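Putative thioesterase II (Thermobifida fusca, PDB 3BBJ) probably hydrolyses acyl-CoA or related acyl thioesters with a pair of hotdog domains. Local coordinates at residues Val59-His64 / Gly104-Ala109; Glu77-Lys82 / Thr89-Leu94; His223-Pro228 / Val261-Gln266. One frame throughout, in Å; residues are numbered along the deposited sequence.

Interaction 1. Residues Val59-His64 / Gly104-Ala109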
ATOM      1  N   VAL A  59      -1.895  -6.303 -10.922  1.00 49.18           N
ATOM      2  CA  VAL A  59      -2.483  -4.963 -10.790  1.00 49.35           C
ATOM      3  C   VAL A  59      -2.333  -4.366  -9.396  1.00 48.24           C
ATOM      4  O   VAL A  59      -2.113  -3.154  -9.274  1.00 46.26           O
ATOM      5  CB  VAL A  59      -3.940  -4.937 -11.300  1.00 49.91           C
ATOM      6  CG1 VAL A  59      -4.618  -3.637 -10.934  1.00 50.29           C
ATOM      7  CG2 VAL A  59      -3.928  -5.126 -12.838  1.00 51.06           C
ATOM      8  N   SER A  60      -2.456  -5.197  -8.355  1.00 47.47           N
ATOM      9  CA  SER A  60      -2.095  -4.775  -6.994  1.00 49.21           C
ATOM     10  C   SER A  60      -1.334  -5.899  -6.335  1.00 48.18           C
ATOM     11  O   SER A  60      -1.813  -7.025  -6.283  1.00 47.87           O
ATOM     12  CB  SER A  60      -3.307  -4.421  -6.130  1.00 48.97           C
ATOM     13  OG  SER A  60      -4.157  -3.522  -6.808  1.00 56.07           O
ATOM     14  N   SER A  61      -0.158  -5.563  -5.808  1.00 47.15           N
ATOM     15  CA  SER A  61       0.710  -6.523  -5.165  1.00 45.84           C
ATOM     16  C   SER A  61       1.144  -5.992  -3.796  1.00 45.24           C
ATOM     17  O   SER A  61       1.744  -4.927  -3.710  1.00 45.67           O
ATOM     18  CB  SER A  61       1.929  -6.766  -6.057  1.00 46.01           C
ATOM     19  OG  SER A  61       1.543  -7.076  -7.394  1.00 45.40           O
ATOM     20  N   SER A  62       0.828  -6.747  -2.743  1.00 44.20           N
ATOM     21  CA  SER A  62       1.229  -6.443  -1.365  1.00 43.47           C
ATOM     22  C   SER A  62       2.163  -7.519  -0.845  1.00 44.62           C
ATOM     23  O   SER A  62       1.826  -8.718  -0.849  1.00 44.86           O
ATOM     24  CB  SER A  62       0.024  -6.375  -0.441  1.00 41.48           C
ATOM     25  OG  SER A  62      -0.906  -7.386  -0.766  1.00 43.17           O
ATOM     26  N   TYR A  63       3.321  -7.076  -0.363  1.00 43.58           N
ATOM     27  CA  TYR A  63       4.352  -7.974   0.096  1.00 43.10           C
ATOM     28  C   TYR A  63       4.741  -7.665   1.540  1.00 43.97           C
ATOM     29  O   TYR A  63       4.969  -6.499   1.912  1.00 42.11           O
ATOM     30  CB  TYR A  63       5.589  -7.828  -0.784  1.00 44.12           C
ATOM     31  CG  TYR A  63       5.425  -8.177  -2.254  1.00 42.91           C
ATOM     32  CD1 TYR A  63       5.613  -9.483  -2.693  1.00 41.41           C
ATOM     33  CD2 TYR A  63       5.171  -7.191  -3.212  1.00 42.34           C
ATOM     34  CE1 TYR A  63       5.489  -9.822  -4.008  1.00 42.69           C
ATOM     35  CE2 TYR A  63       5.066  -7.520  -4.560  1.00 44.92           C
ATOM     36  CZ  TYR A  63       5.212  -8.853  -4.945  1.00 46.24           C
ATOM     37  OH  TYR A  63       5.113  -9.235  -6.261  1.00 45.88           O
ATOM     38  N   HIS A  64       4.850  -8.727   2.338  1.00 45.21           N
ATOM     39  CA  HIS A  64       5.328  -8.632   3.722  1.00 44.77           C
ATOM     40  C   HIS A  64       6.642  -9.381   3.841  1.00 44.94           C
ATOM     41  O   HIS A  64       6.701 -10.546   3.479  1.00 44.41           O
ATOM     42  CB  HIS A  64       4.277  -9.172   4.677  1.00 41.96           C
ATOM     43  CG  HIS A  64       3.135  -8.226   4.872  1.00 44.07           C
ATOM     44  ND1 HIS A  64       3.009  -7.439   5.994  1.00 34.34           N
ATOM     45  CD2 HIS A  64       2.111  -7.880   4.053  1.00 41.36           C
ATOM     46  CE1 HIS A  64       1.918  -6.700   5.882  1.00 40.44           C
ATOM     47  NE2 HIS A  64       1.364  -6.938   4.708  1.00 38.39           N
ATOM     48  N   GLY A 104       3.763 -12.492  -0.688  1.00 47.79           N
ATOM     49  CA  GLY A 104       3.041 -11.529  -1.497  1.00 47.64           C
ATOM     50  C   GLY A 104       1.640 -12.028  -1.823  1.00 48.14           C
ATOM     51  O   GLY A 104       1.406 -13.236  -1.878  1.00 48.78           O
ATOM     52  N   THR A 105       0.687 -11.099  -1.948  1.00 47.31           N
ATOM     53  CA  THR A 105      -0.640 -11.427  -2.453  1.00 45.14           C
ATOM     54  C   THR A 105      -0.829 -10.461  -3.608  1.00 45.20           C
ATOM     55  O   THR A 105      -0.512  -9.291  -3.496  1.00 45.29           O
ATOM     56  CB  THR A 105      -1.723 -11.326  -1.380  1.00 46.41           C
ATOM     57  OG1 THR A 105      -1.334 -12.141  -0.268  1.00 46.56           O
ATOM     58  CG2 THR A 105      -3.090 -11.814  -1.920  1.00 37.51           C
ATOM     59  N   LEU A 106      -1.239 -10.991  -4.748  1.00 45.74           N
ATOM     60  CA  LEU A 106      -1.316 -10.216  -5.962  1.00 45.60           C
ATOM     61  C   LEU A 106      -2.679 -10.331  -6.587  1.00 45.33           C
ATOM     62  O   LEU A 106      -3.159 -11.439  -6.855  1.00 46.65           O
ATOM     63  CB  LEU A 106      -0.241 -10.664  -6.982  1.00 46.39           C
ATOM     64  CG  LEU A 106       1.244 -10.409  -6.647  1.00 44.55           C
ATOM     65  CD1 LEU A 106       1.772 -11.423  -5.640  1.00 46.57           C
ATOM     66  CD2 LEU A 106       2.102 -10.432  -7.891  1.00 45.62           C
ATOM     67  N   ALA A 107      -3.304  -9.170  -6.800  1.00 46.05           N
ATOM     68  CA  ALA A 107      -4.544  -9.092  -7.543  1.00 45.61           C
ATOM     69  C   ALA A 107      -4.088  -9.016  -8.987  1.00 46.65           C
ATOM     70  O   ALA A 107      -3.437  -8.035  -9.384  1.00 48.25           O
ATOM     71  CB  ALA A 107      -5.356  -7.851  -7.155  1.00 44.54           C
ATOM     72  N   THR A 108      -4.398 -10.060  -9.761  1.00 48.50           N
ATOM     73  CA  THR A 108      -4.053 -10.083 -11.180  1.00 50.09           C
ATOM     74  C   THR A 108      -5.302  -9.853 -12.002  1.00 51.40           C
ATOM     75  O   THR A 108      -6.397 -10.301 -11.640  1.00 51.55           O
ATOM     76  CB  THR A 108      -3.383 -11.405 -11.640  1.00 49.36           C
ATOM     77  OG1 THR A 108      -4.384 -12.392 -11.886  1.00 51.23           O
ATOM     78  CG2 THR A 108      -2.372 -11.923 -10.593  1.00 48.87           C
ATOM     79  N   ALA A 109      -5.119  -9.129 -13.097  1.00 51.99           N
ATOM     80  CA  ALA A 109      -6.185  -8.822 -14.042  1.00 51.72           C
ATOM     81  C   ALA A 109      -5.501  -8.596 -15.399  1.00 51.99           C
ATOM     82  O   ALA A 109      -4.292  -8.738 -15.508  1.00 51.17           O
ATOM     83  CB  ALA A 109      -6.952  -7.591 -13.605  1.00 49.74           C
TER
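Ala-107, Val-59 and Leu-106 give up the most surface where strands 59-64 and 104-109 run antiparallel. The carbonyl of Ala-107 serves two donors: Val-59 N lies 2.8 Å from Ala-107 O, nearly along the C=O axis, whereas Ser-60 N approaches the same oxygen at 3.2 Å on a lone pair. Two residues facing one make a classic beta bulge; the psi of -38° at Val-59, far from its neighbours' extended values, lets both N-H groups turn to Ala-107 O. Ala-107 N answers Ser-60 O, and its small CB fits against Ser-60 CB at 4.1 Å. Val-59 has CG2 beside its backbone N, which carries this methyl alongside Ala-109 CB at 4.0 Å.

On the other face Leu-106 meets two side chains. Ser-61 OG rests 3.4 Å from both Leu-106 CG and CD2, a polar atom against carbon, while the hydroxyl end of Tyr-63 crosses obliquely, OH 3.6 Å from Leu-106 CD2. Gly-104 suits its position because the Tyr-63 ring passes close to the backbone, CD1 3.5 Å from Gly-104 CA, and a CB would collide with CE1.

Helix 38-51 covers the Tyr-63 ring through Met-42, Leu-45 and Gln-46. Strand 88-96 flanks 104-109 and strand 217-224 flanks 59-64, while Ser-62 OG hydrogen-bonds His-64 NE2 of the second subunit, so the Ser-62 face of this pairing meets the other subunit.

Interaction 2. Residues Glu77-Lys82 / Thr89-Leu94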
ATOM      1  N   GLU A  77       5.994 -21.336  -3.004  1.00 60.03           N
ATOM      2  CA  GLU A  77       4.778 -22.068  -2.696  1.00 61.73           C
ATOM      3  C   GLU A  77       3.581 -21.143  -2.959  1.00 59.11           C
ATOM      4  O   GLU A  77       3.415 -20.153  -2.265  1.00 59.70           O
ATOM      5  CB  GLU A  77       4.889 -22.457  -1.232  1.00 62.14           C
ATOM      6  CG  GLU A  77       3.935 -23.497  -0.725  1.00 69.55           C
ATOM      7  CD  GLU A  77       4.353 -24.002   0.655  1.00 66.86           C
ATOM      8  OE1 GLU A  77       5.513 -24.469   0.787  1.00 69.94           O
ATOM      9  OE2 GLU A  77       3.520 -23.931   1.593  1.00 74.03           O
ATOM     10  N   THR A  78       2.782 -21.448  -3.987  1.00 57.91           N
ATOM     11  CA  THR A  78       1.675 -20.579  -4.420  1.00 56.76           C
ATOM     12  C   THR A  78       0.277 -21.081  -4.068  1.00 57.24           C
ATOM     13  O   THR A  78       0.069 -22.246  -3.770  1.00 57.24           O
ATOM     14  CB  THR A  78       1.707 -20.306  -5.944  1.00 55.65           C
ATOM     15  OG1 THR A  78       1.453 -21.510  -6.663  1.00 56.40           O
ATOM     16  CG2 THR A  78       3.049 -19.725  -6.379  1.00 56.38           C
ATOM     17  N   ARG A  79      -0.693 -20.167  -4.100  1.00 59.22           N
ATOM     18  CA  ARG A  79      -2.078 -20.491  -3.747  1.00 58.51           C
ATOM     19  C   ARG A  79      -3.047 -19.460  -4.320  1.00 56.60           C
ATOM     20  O   ARG A  79      -2.917 -18.272  -4.054  1.00 56.75           O
ATOM     21  CB  ARG A  79      -2.205 -20.550  -2.232  1.00 59.05           C
ATOM     22  CG  ARG A  79      -3.468 -21.186  -1.747  1.00 64.73           C
ATOM     23  CD  ARG A  79      -3.320 -21.612  -0.303  1.00 74.76           C
ATOM     24  NE  ARG A  79      -4.612 -21.903   0.304  1.00 80.77           N
ATOM     25  CZ  ARG A  79      -5.321 -21.060   1.055  1.00 86.49           C
ATOM     26  NH1 ARG A  79      -4.884 -19.833   1.332  1.00 88.34           N
ATOM     27  NH2 ARG A  79      -6.488 -21.459   1.543  1.00 87.86           N
ATOM     28  N   VAL A  80      -3.996 -19.916  -5.130  1.00 55.98           N
ATOM     29  CA  VAL A  80      -4.991 -19.034  -5.737  1.00 54.72           C
ATOM     30  C   VAL A  80      -6.024 -18.827  -4.663  1.00 54.30           C
ATOM     31  O   VAL A  80      -6.533 -19.790  -4.096  1.00 53.97           O
ATOM     32  CB  VAL A  80      -5.661 -19.657  -7.010  1.00 54.62           C
ATOM     33  CG1 VAL A  80      -6.632 -18.663  -7.656  1.00 49.30           C
ATOM     34  CG2 VAL A  80      -4.595 -20.110  -8.021  1.00 48.18           C
ATOM     35  N   LEU A  81      -6.306 -17.578  -4.346  1.00 55.23           N
ATOM     36  CA  LEU A  81      -7.275 -17.273  -3.288  1.00 55.99           C
ATOM     37  C   LEU A  81      -8.677 -17.073  -3.849  1.00 55.43           C
ATOM     38  O   LEU A  81      -9.663 -17.357  -3.175  1.00 54.44           O
ATOM     39  CB  LEU A  81      -6.846 -16.034  -2.502  1.00 55.42           C
ATOM     40  CG  LEU A  81      -5.520 -16.138  -1.740  1.00 57.66           C
ATOM     41  CD1 LEU A  81      -5.219 -14.804  -1.015  1.00 48.76           C
ATOM     42  CD2 LEU A  81      -5.536 -17.331  -0.760  1.00 48.83           C
ATOM     43  N   LYS A  82      -8.755 -16.577  -5.078  1.00 54.96           N
ATOM     44  CA  LYS A  82     -10.026 -16.264  -5.698  1.00 55.06           C
ATOM     45  C   LYS A  82      -9.782 -16.109  -7.188  1.00 56.09           C
ATOM     46  O   LYS A  82      -8.834 -15.447  -7.604  1.00 56.07           O
ATOM     47  CB  LYS A  82     -10.602 -14.956  -5.127  1.00 56.32           C
ATOM     48  CG  LYS A  82     -12.156 -14.848  -5.126  1.00 55.24           C
ATOM     49  CD  LYS A  82     -12.761 -14.906  -6.488  1.00 57.48           C
ATOM     50  CE  LYS A  82     -14.146 -14.266  -6.520  1.00 55.65           C
ATOM     51  NZ  LYS A  82     -14.537 -13.966  -7.923  1.00 53.19           N
ATOM     52  N   THR A  89      -6.790 -13.605  -7.693  1.00 49.10           N
ATOM     53  CA  THR A  89      -5.858 -13.290  -6.627  1.00 49.39           C
ATOM     54  C   THR A  89      -5.061 -14.509  -6.158  1.00 48.58           C
ATOM     55  O   THR A  89      -5.641 -15.528  -5.770  1.00 48.03           O
ATOM     56  CB  THR A  89      -6.624 -12.621  -5.489  1.00 48.24           C
ATOM     57  OG1 THR A  89      -7.227 -11.444  -6.028  1.00 51.75           O
ATOM     58  CG2 THR A  89      -5.696 -12.223  -4.322  1.00 49.85           C
ATOM     59  N   VAL A  90      -3.733 -14.366  -6.212  1.00 48.45           N
ATOM     60  CA  VAL A  90      -2.774 -15.424  -5.897  1.00 47.20           C
ATOM     61  C   VAL A  90      -1.845 -15.039  -4.726  1.00 47.66           C
ATOM     62  O   VAL A  90      -1.285 -13.944  -4.672  1.00 47.61           O
ATOM     63  CB  VAL A  90      -1.893 -15.791  -7.167  1.00 48.72           C
ATOM     64  CG1 VAL A  90      -0.986 -17.033  -6.911  1.00 43.22           C
ATOM     65  CG2 VAL A  90      -2.777 -16.020  -8.402  1.00 41.06           C
ATOM     66  N   GLN A  91      -1.711 -15.958  -3.780  1.00 48.53           N
ATOM     67  CA  GLN A  91      -0.763 -15.835  -2.679  1.00 49.96           C
ATOM     68  C   GLN A  91       0.486 -16.643  -3.045  1.00 50.19           C
ATOM     69  O   GLN A  91       0.400 -17.787  -3.536  1.00 46.18           O
ATOM     70  CB  GLN A  91      -1.401 -16.355  -1.402  1.00 50.36           C
ATOM     71  CG  GLN A  91      -0.575 -16.325  -0.146  1.00 54.17           C
ATOM     72  CD  GLN A  91      -1.416 -16.736   1.063  1.00 57.69           C
ATOM     73  OE1 GLN A  91      -1.237 -17.823   1.624  1.00 71.40           O
ATOM     74  NE2 GLN A  91      -2.384 -15.894   1.427  1.00 67.69           N
ATOM     75  N   THR A  92       1.642 -16.026  -2.834  1.00 51.16           N
ATOM     76  CA  THR A  92       2.915 -16.629  -3.191  1.00 52.30           C
ATOM     77  C   THR A  92       3.903 -16.334  -2.064  1.00 52.76           C
ATOM     78  O   THR A  92       4.015 -15.182  -1.596  1.00 52.40           O
ATOM     79  CB  THR A  92       3.412 -16.093  -4.557  1.00 52.12           C
ATOM     80  OG1 THR A  92       4.698 -16.646  -4.870  1.00 56.40           O
ATOM     81  CG2 THR A  92       3.488 -14.557  -4.562  1.00 48.57           C
ATOM     82  N   THR A  93       4.574 -17.388  -1.594  1.00 52.50           N
ATOM     83  CA  THR A  93       5.511 -17.280  -0.479  1.00 51.51           C
ATOM     84  C   THR A  93       6.883 -17.874  -0.849  1.00 51.87           C
ATOM     85  O   THR A  93       6.976 -18.971  -1.428  1.00 50.94           O
ATOM     86  CB  THR A  93       4.949 -17.991   0.758  1.00 50.77           C
ATOM     87  OG1 THR A  93       3.595 -17.565   0.981  1.00 53.53           O
ATOM     88  CG2 THR A  93       5.809 -17.710   2.008  1.00 46.64           C
ATOM     89  N   LEU A  94       7.943 -17.137  -0.495  1.00 51.79           N
ATOM     90  CA  LEU A  94       9.318 -17.556  -0.777  1.00 50.81           C
ATOM     91  C   LEU A  94       9.962 -18.162   0.458  1.00 51.47           C
ATOM     92  O   LEU A  94       9.911 -17.572   1.541  1.00 48.12           O
ATOM     93  CB  LEU A  94      10.155 -16.376  -1.245  1.00 50.29           C
ATOM     94  CG  LEU A  94      11.611 -16.646  -1.596  1.00 50.69           C
ATOM     95  CD1 LEU A  94      11.701 -17.630  -2.768  1.00 48.39           C
ATOM     96  CD2 LEU A  94      12.314 -15.323  -1.929  1.00 48.77           C
TER
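Seven backbone hydrogen bonds, one of them weak, join strands 77-82 and 89-94 into an antiparallel hairpin. The tightest pairing lies mid-strand and at the bulge. Arg-79 and Gln-91 exchange bonds in the carbonyl planes, with Gln-91 N only 2.6 Å from Arg-79 O. At Thr-89 the carbonyl oxygen takes Leu-81 N at 2.6 Å, nearly along the C=O axis, and Lys-82 N weakly at 3.4 Å. Leu-81 and Lys-82 thus share one partner, a classic beta bulge, with psi at -31° on Leu-81, away from the extended values around it.

Beta-branched residues, well suited to extended backbone, line the face toward helix 38-51. Val-80 meets Val-90 only lightly, CG2 to CG2 at 4.5 Å, and Thr-78 turns its CG2 obliquely across to Thr-92 OG1 at 3.8 Å. That hydroxyl is satisfied by Ser-48 OG.

On the other face Glu-77 and Arg-79 form the loose, exposed side, while Gln-91 lies among them but is well covered by strand 77-82. Arg-79 and Gln-91 extend side by side in the same direction, yet Arg-79 NH1 stays 4.2 Å from Gln-91 OE1 and their flat groups are turned 50° apart. Leu-81 adds apolar cover by crossing the Gln-91 side chain obliquely, CD1 3.9 Å from the amide NE2. Glu-77 sends its carboxylate off the partner strand.

Helix 38-51 packs over the Thr-78 and Val-90 face through Ser-48 and Ala-49, strand 99-109 borders 89-94, and Gln-91 of the second subunit packs against its counterpart here.

Interaction 3. Residues His223-Pro228 / Val261-Gln266; sequences HLRAIP and VAQSRQ
Backbone hydrogen bonds set the antiparallel pairing of His-223 with Gln-263: His-223 N lies 2.8 Å from Gln-263 O, and Gln-263 N returns a bond to His-223 O, both in the carbonyl planes. As 223-228 leaves strand 217-224, Arg-225 N reaches Val-261 O at 2.9 Å, but from 48° above that carbonyl's plane, and the Leu-224 CD1 methyl abuts Val-261 O at 3.3 Å.

Among side chains the polar link is Arg-225 NH1 to Gln-263 OE1, 2.9 Å long. Bends at chi2 and chi3 fold the arginine back, so that the oxygen meets the edge of its guanidinium. The same NH1 forms a salt bridge with Asp-248 of the second subunit, whose carboxylate also accepts Gln-263 NE2. An alanine at Arg-225 would remove this guanidinium and would probably weaken both the hold on Gln-263 and the link to the other subunit.

In the C-terminal hotdog domain, strand 260-269 lies between 217-224 and 246-254, and Val-261 and Ala-262 both face Leu-253 in a classic beta bulge.

Apolar contact gathers on branched Val-261, whose CG1 meets Pro-228 CB at 3.6 Å and Ala-226 CB at 4.3 Å. The rigid proline ring also packs on helix 191-198.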
ATOM      1  N   HIS A 223       0.946  -0.678  -7.265  1.00 45.73           N
ATOM      2  CA  HIS A 223      -0.140  -0.846  -8.216  1.00 46.15           C
ATOM      3  C   HIS A 223       0.295  -0.531  -9.647  1.00 45.69           C
ATOM      4  O   HIS A 223       0.958   0.480  -9.893  1.00 47.47           O
ATOM      5  CB  HIS A 223      -1.289   0.089  -7.829  1.00 46.28           C
ATOM      6  CG  HIS A 223      -1.760  -0.082  -6.423  1.00 45.35           C
ATOM      7  ND1 HIS A 223      -2.358  -1.239  -5.978  1.00 52.15           N
ATOM      8  CD2 HIS A 223      -1.759   0.766  -5.371  1.00 48.84           C
ATOM      9  CE1 HIS A 223      -2.692  -1.104  -4.709  1.00 53.85           C
ATOM     10  NE2 HIS A 223      -2.336   0.103  -4.313  1.00 51.90           N
ATOM     11  N   LEU A 224      -0.105  -1.390 -10.576  1.00 46.41           N
ATOM     12  CA  LEU A 224       0.158  -1.210 -12.004  1.00 46.39           C
ATOM     13  C   LEU A 224      -1.034  -0.467 -12.570  1.00 46.34           C
ATOM     14  O   LEU A 224      -2.145  -0.969 -12.470  1.00 45.32           O
ATOM     15  CB  LEU A 224       0.267  -2.558 -12.713  1.00 47.02           C
ATOM     16  CG  LEU A 224       0.553  -2.505 -14.216  1.00 46.93           C
ATOM     17  CD1 LEU A 224       1.908  -1.844 -14.472  1.00 40.17           C
ATOM     18  CD2 LEU A 224       0.494  -3.904 -14.810  1.00 47.02           C
ATOM     19  N   ARG A 225      -0.796   0.692 -13.194  1.00 47.48           N
ATOM     20  CA  ARG A 225      -1.859   1.587 -13.645  1.00 47.21           C
ATOM     21  C   ARG A 225      -2.071   1.683 -15.159  1.00 49.00           C
ATOM     22  O   ARG A 225      -3.151   2.072 -15.620  1.00 49.25           O
ATOM     23  CB  ARG A 225      -1.572   2.987 -13.107  1.00 46.68           C
ATOM     24  CG  ARG A 225      -1.460   3.075 -11.560  1.00 45.43           C
ATOM     25  CD  ARG A 225      -2.603   2.372 -10.846  1.00 43.22           C
ATOM     26  NE  ARG A 225      -3.918   2.737 -11.400  1.00 46.07           N
ATOM     27  CZ  ARG A 225      -4.584   3.863 -11.126  1.00 45.55           C
ATOM     28  NH1 ARG A 225      -4.082   4.781 -10.306  1.00 42.67           N
ATOM     29  NH2 ARG A 225      -5.771   4.073 -11.681  1.00 48.23           N
ATOM     30  N   ALA A 226      -1.017   1.381 -15.910  1.00 49.75           N
ATOM     31  CA  ALA A 226      -1.017   1.383 -17.372  1.00 48.41           C
ATOM     32  C   ALA A 226       0.084   0.429 -17.811  1.00 48.90           C
ATOM     33  O   ALA A 226       0.992   0.117 -17.033  1.00 48.93           O
ATOM     34  CB  ALA A 226      -0.729   2.775 -17.907  1.00 47.21           C
ATOM     35  N   ILE A 227      -0.023  -0.058 -19.045  1.00 49.30           N
ATOM     36  CA  ILE A 227       0.950  -0.956 -19.623  1.00 49.02           C
ATOM     37  C   ILE A 227       2.019  -0.089 -20.283  1.00 51.65           C
ATOM     38  O   ILE A 227       1.722   0.617 -21.247  1.00 52.74           O
ATOM     39  CB  ILE A 227       0.304  -1.864 -20.689  1.00 50.24           C
ATOM     40  CG1 ILE A 227      -0.818  -2.728 -20.072  1.00 48.82           C
ATOM     41  CG2 ILE A 227       1.365  -2.725 -21.373  1.00 45.71           C
ATOM     42  CD1 ILE A 227      -0.364  -3.767 -19.039  1.00 51.03           C
ATOM     43  N   PRO A 228       3.270  -0.138 -19.775  1.00 52.91           N
ATOM     44  CA  PRO A 228       4.292   0.713 -20.340  1.00 53.90           C
ATOM     45  C   PRO A 228       4.931   0.105 -21.580  1.00 55.32           C
ATOM     46  O   PRO A 228       4.999  -1.128 -21.729  1.00 52.99           O
ATOM     47  CB  PRO A 228       5.342   0.777 -19.232  1.00 54.50           C
ATOM     48  CG  PRO A 228       5.265  -0.541 -18.597  1.00 55.49           C
ATOM     49  CD  PRO A 228       3.809  -0.983 -18.696  1.00 52.85           C
ATOM     50  N   VAL A 261       2.612   4.539 -14.686  1.00 41.90           N
ATOM     51  CA  VAL A 261       2.532   3.079 -14.782  1.00 42.68           C
ATOM     52  C   VAL A 261       2.575   2.357 -13.425  1.00 43.22           C
ATOM     53  O   VAL A 261       2.020   1.285 -13.312  1.00 43.08           O
ATOM     54  CB  VAL A 261       3.653   2.487 -15.717  1.00 42.74           C
ATOM     55  CG1 VAL A 261       3.499   2.992 -17.143  1.00 40.94           C
ATOM     56  CG2 VAL A 261       5.031   2.837 -15.194  1.00 47.57           C
ATOM     57  N   ALA A 262       3.246   2.929 -12.425  1.00 44.16           N
ATOM     58  CA  ALA A 262       3.391   2.309 -11.079  1.00 44.78           C
ATOM     59  C   ALA A 262       3.264   3.329  -9.949  1.00 46.11           C
ATOM     60  O   ALA A 262       3.775   4.440 -10.062  1.00 47.56           O
ATOM     61  CB  ALA A 262       4.743   1.608 -10.939  1.00 40.68           C
ATOM     62  N   GLN A 263       2.579   2.926  -8.876  1.00 46.83           N
ATOM     63  CA  GLN A 263       2.451   3.700  -7.632  1.00 46.20           C
ATOM     64  C   GLN A 263       2.773   2.720  -6.512  1.00 45.73           C
ATOM     65  O   GLN A 263       2.076   1.722  -6.336  1.00 44.76           O
ATOM     66  CB  GLN A 263       1.033   4.208  -7.407  1.00 47.64           C
ATOM     67  CG  GLN A 263       0.535   5.256  -8.371  1.00 47.02           C
ATOM     68  CD  GLN A 263      -0.917   5.599  -8.122  1.00 47.24           C
ATOM     69  OE1 GLN A 263      -1.822   4.812  -8.428  1.00 47.43           O
ATOM     70  NE2 GLN A 263      -1.153   6.780  -7.573  1.00 44.03           N
ATOM     71  N   SER A 264       3.834   3.021  -5.775  1.00 44.48           N
ATOM     72  CA  SER A 264       4.369   2.145  -4.758  1.00 44.94           C
ATOM     73  C   SER A 264       4.519   2.916  -3.461  1.00 44.94           C
ATOM     74  O   SER A 264       4.885   4.077  -3.456  1.00 46.49           O
ATOM     75  CB  SER A 264       5.750   1.627  -5.206  1.00 43.26           C
ATOM     76  OG  SER A 264       6.285   0.637  -4.331  1.00 43.61           O
ATOM     77  N   ARG A 265       4.180   2.278  -2.363  1.00 46.45           N
ATOM     78  CA  ARG A 265       4.489   2.820  -1.058  1.00 47.64           C
ATOM     79  C   ARG A 265       5.053   1.648  -0.225  1.00 44.73           C
ATOM     80  O   ARG A 265       4.446   0.572  -0.187  1.00 42.75           O
ATOM     81  CB  ARG A 265       3.259   3.506  -0.392  1.00 44.98           C
ATOM     82  CG  ARG A 265       3.637   4.120   1.020  1.00 50.78           C
ATOM     83  CD  ARG A 265       2.560   4.938   1.808  1.00 52.38           C
ATOM     84  NE  ARG A 265       1.922   6.043   1.059  1.00 59.55           N
ATOM     85  CZ  ARG A 265       0.600   6.256   0.983  1.00 68.43           C
ATOM     86  NH1 ARG A 265      -0.262   5.471   1.634  1.00 63.84           N
ATOM     87  NH2 ARG A 265       0.126   7.274   0.260  1.00 69.28           N
ATOM     88  N   GLN A 266       6.239   1.821   0.354  1.00 43.75           N
ATOM     89  CA  GLN A 266       6.733   0.841   1.352  1.00 43.99           C
ATOM     90  C   GLN A 266       6.876   1.507   2.728  1.00 44.66           C
ATOM     91  O   GLN A 266       7.015   2.747   2.819  1.00 44.05           O
ATOM     92  CB  GLN A 266       8.041   0.116   0.956  1.00 41.58           C
ATOM     93  CG  GLN A 266       9.299   0.953   0.830  1.00 41.61           C
ATOM     94  CD  GLN A 266      10.583   0.108   0.804  1.00 44.30           C
ATOM     95  OE1 GLN A 266      11.057  -0.351   1.841  1.00 50.11           O
ATOM     96  NE2 GLN A 266      11.170  -0.061  -0.385  1.00 46.02           N
TER

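Along the chain, interaction 2 falls between the two strands of interaction 1, and interaction 3 follows both. Strands 99-109 and 88-96 are neighbours, so interactions 1 and 2, with centres about 9 Å apart, touch through backbone bonds within the N-terminal hotdog domain. Interaction 3 belongs to the C-terminal domain, yet its centre is only about 11 Å from that of interaction 1: strands 57-65 and 217-224 pair side by side, and Ser-60 OG hydrogen-bonds His-223 ND1 across the seam. Interactions 2 and 3 stand about 20 Å apart, centre to centre, without touching. The tandem domains are therefore joined strand to strand, and all three contacts touch the second subunit.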